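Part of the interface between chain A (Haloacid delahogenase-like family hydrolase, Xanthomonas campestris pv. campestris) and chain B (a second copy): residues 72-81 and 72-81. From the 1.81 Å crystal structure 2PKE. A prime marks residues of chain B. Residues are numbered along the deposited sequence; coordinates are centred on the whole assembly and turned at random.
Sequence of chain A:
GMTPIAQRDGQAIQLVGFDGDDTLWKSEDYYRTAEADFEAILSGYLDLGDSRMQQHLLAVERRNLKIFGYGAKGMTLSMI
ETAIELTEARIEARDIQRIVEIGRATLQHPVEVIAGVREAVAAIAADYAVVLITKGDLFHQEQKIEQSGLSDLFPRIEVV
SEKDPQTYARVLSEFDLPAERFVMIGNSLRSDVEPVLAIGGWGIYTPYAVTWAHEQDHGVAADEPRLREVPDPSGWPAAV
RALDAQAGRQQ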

# COMPACT_ATOMS: atom_id res chain seq x y z
N ALA A 72 5.23 1.38 10.03
CA ALA A 72 6.04 0.62 11.03
C ALA A 72 7.16 -0.22 10.44
O ALA A 72 8.18 -0.45 11.07
CB ALA A 72 5.12 -0.28 11.84
N LYS A 73 6.99 -0.73 9.23
CA LYS A 73 8.03 -1.56 8.64
C LYS A 73 9.32 -0.79 8.37
O LYS A 73 10.42 -1.25 8.73
CB LYS A 73 7.48 -2.26 7.39
CG LYS A 73 7.89 -3.71 7.30
CD LYS A 73 6.79 -4.62 6.78
CE LYS A 73 6.14 -4.14 5.54
NZ LYS A 73 5.16 -5.19 5.15
N GLY A 74 9.19 0.39 7.77
CA GLY A 74 10.32 1.27 7.53
C GLY A 74 10.87 1.79 8.84
O GLY A 74 12.08 1.96 8.98
N MSE A 75 9.99 2.04 9.80
CA MSE A 75 10.40 2.48 11.13
C MSE A 75 11.41 1.48 11.74
O MSE A 75 12.44 1.89 12.31
CB MSE A 75 9.20 2.58 12.06
CG MSE A 75 9.49 3.20 13.46
SE MSE A 75 8.32 2.55 14.82
CE MSE A 75 8.41 0.61 14.74
N THR A 76 11.08 0.18 11.66
CA THR A 76 11.94 -0.89 12.19
C THR A 76 13.32 -0.95 11.56
O THR A 76 14.33 -1.05 12.27
CB THR A 76 11.29 -2.22 12.05
OG1 THR A 76 10.03 -2.15 12.73
CG2 THR A 76 12.15 -3.31 12.69
N LEU A 77 13.35 -0.86 10.24
CA LEU A 77 14.60 -0.83 9.48
C LEU A 77 15.43 0.43 9.78
O LEU A 77 16.66 0.35 9.89
CB LEU A 77 14.32 -0.93 7.99
CG LEU A 77 13.82 -2.30 7.55
CD1 LEU A 77 13.24 -2.10 6.15
CD2 LEU A 77 14.92 -3.43 7.59
N SER A 78 14.76 1.57 9.95
CA SER A 78 15.49 2.79 10.36
C SER A 78 16.04 2.65 11.79
O SER A 78 17.11 3.14 12.09
CB SER A 78 14.60 4.00 10.22
OG SER A 78 14.23 4.23 8.85
N MSE A 79 15.30 2.01 12.69
CA MSE A 79 15.77 1.74 14.05
C MSE A 79 16.96 0.83 14.04
O MSE A 79 17.83 0.99 14.85
CB MSE A 79 14.69 1.10 14.92
CG MSE A 79 13.61 2.07 15.36
SE MSE A 79 12.35 1.18 16.52
CE MSE A 79 11.61 2.84 17.22
N ILE A 80 16.99 -0.17 13.17
CA ILE A 80 18.11 -1.12 13.15
C ILE A 80 19.36 -0.33 12.75
O ILE A 80 20.44 -0.38 13.40
CB ILE A 80 17.85 -2.36 12.20
CG1 ILE A 80 16.84 -3.35 12.84
CG2 ILE A 80 19.19 -3.07 11.89
CD1 ILE A 80 16.04 -4.23 11.85
N GLU A 81 19.19 0.44 11.68
CA GLU A 81 20.27 1.24 11.11
C GLU A 81 20.79 2.25 12.13
O GLU A 81 21.99 2.42 12.30
CB GLU A 81 19.73 1.88 9.84
CG GLU A 81 20.74 2.29 8.83
CD GLU A 81 20.16 2.31 7.41
OE1 GLU A 81 19.09 2.91 7.19
OE2 GLU A 81 20.79 1.70 6.52
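Chain B, residues 72-81: AKGMTLSMIE

Leu77 and Leu77′ form the apolar centre of this contact between two copies of one helix, their CD2 atoms 3.7 Å apart. Each leucine, with chi1 m and chi2 t, is a knob in a hole of the other chain: Leu77 sits among Lys73′, Thr76′, Leu77′ and Ile80′, and Leu77′ among Lys73, Thr76, Leu77 and Ile80. The chain B stretch is helical throughout, as is that of chain A, with phi near -65° and psi near -40°; its backbone bonds run from Thr76′ N to Ala72′ O (3.1 Å) through to Glu81′ N to Leu77′ O (2.9 Å). The two helices run in broadly the same direction, crossing at 44° with axes 10.0 Å apart at closest approach. Like meets like in the register: CA of Leu77 lies 7.4 Å from CA of Leu77′, and CA of Lys73 lies 6.7 Å from CA of Lys73′. Toward the C-terminal end, Ile80 CD1 meets Ile80′ CD1 at 3.9 Å, and each isoleucine CD1 also reaches the opposing leucine, Ile80 CD1 to Leu77′ CD2 and Leu77 CD2 to Ile80′ CD1 both at 4.1 Å. The threonines offer their methyls to the leucines: Thr76 CG2 is 3.7 Å from Leu77′ CD2, and Thr76′ CG2 is 3.5 Å from Leu77 CD2. Their hydroxyls turn back to their own helices, Thr76′ OG1 donating to Ala72′ O at 2.6 Å. At the N-terminal end the lysines contribute aliphatic carbons, Lys73 CG packing 3.4 Å from Leu77′ CD1 and Lys73′ CG 4.0 Å from Leu77 CD1. No direct hydrogen bond joins the stretches. At the polar edge one water links them, accepting from Gly74 N at 2.8 Å and from Lys73′ NZ at 3.2 Å.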

# COMPACT_ATOMS: atom_id res chain seq x y z
N ALA B 72 10.25 -5.67 -0.67
CA ALA B 72 11.66 -5.50 -0.28
C ALA B 72 11.85 -5.22 1.23
O ALA B 72 12.83 -5.64 1.84
CB ALA B 72 12.29 -4.41 -1.09
N LYS B 73 10.94 -4.46 1.84
CA LYS B 73 11.03 -4.21 3.27
C LYS B 73 10.83 -5.50 4.05
O LYS B 73 11.57 -5.79 5.01
CB LYS B 73 10.00 -3.17 3.69
CG LYS B 73 10.41 -1.77 3.37
CD LYS B 73 9.31 -0.78 3.79
CE LYS B 73 8.24 -0.66 2.72
NZ LYS B 73 7.12 0.20 3.18
N GLY B 74 9.80 -6.26 3.67
CA GLY B 74 9.56 -7.55 4.34
C GLY B 74 10.67 -8.54 4.10
O GLY B 74 11.07 -9.32 4.99
N MSE B 75 11.22 -8.50 2.90
CA MSE B 75 12.33 -9.38 2.58
C MSE B 75 13.54 -9.09 3.50
O MSE B 75 14.14 -9.99 4.03
CB MSE B 75 12.69 -9.24 1.11
CG MSE B 75 13.99 -9.98 0.72
SE MSE B 75 14.78 -9.23 -0.85
CE MSE B 75 15.47 -7.46 -0.34
N THR B 76 13.83 -7.83 3.73
CA THR B 76 14.98 -7.41 4.53
C THR B 76 14.84 -7.80 5.99
O THR B 76 15.81 -8.23 6.64
CB THR B 76 15.16 -5.89 4.38
OG1 THR B 76 15.21 -5.57 3.00
CG2 THR B 76 16.43 -5.36 5.07
N LEU B 77 13.65 -7.58 6.56
CA LEU B 77 13.40 -7.95 7.96
C LEU B 77 13.46 -9.44 8.07
O LEU B 77 14.00 -9.95 9.03
CB LEU B 77 12.04 -7.45 8.43
CG LEU B 77 11.95 -5.93 8.56
CD1 LEU B 77 10.44 -5.49 8.61
CD2 LEU B 77 12.68 -5.46 9.78
N SER B 78 12.89 -10.14 7.09
CA SER B 78 12.95 -11.61 7.09
C SER B 78 14.36 -12.11 6.96
O SER B 78 14.75 -13.06 7.64
CB SER B 78 12.14 -12.18 5.90
OG SER B 78 10.77 -11.82 6.02
N MSE B 79 15.15 -11.51 6.07
CA MSE B 79 16.56 -11.90 5.92
C MSE B 79 17.28 -11.68 7.21
O MSE B 79 18.08 -12.50 7.62
CB MSE B 79 17.29 -11.09 4.84
CG MSE B 79 16.92 -11.51 3.44
SE MSE B 79 17.79 -10.33 2.22
CE MSE B 79 17.42 -11.47 0.67
N ILE B 80 17.00 -10.57 7.86
CA ILE B 80 17.61 -10.27 9.15
C ILE B 80 17.28 -11.29 10.23
O ILE B 80 18.18 -11.78 10.93
CB ILE B 80 17.27 -8.82 9.62
CG1 ILE B 80 18.07 -7.77 8.79
CG2 ILE B 80 17.64 -8.65 11.07
CD1 ILE B 80 17.55 -6.33 8.91
N GLU B 81 16.00 -11.60 10.40
CA GLU B 81 15.59 -12.58 11.41
C GLU B 81 16.21 -13.96 11.12
O GLU B 81 16.67 -14.66 12.02
CB GLU B 81 14.06 -12.74 11.41
CG GLU B 81 13.27 -11.65 12.13
CD GLU B 81 11.87 -12.16 12.54
O HOH W 1 6.92 1.08 6.24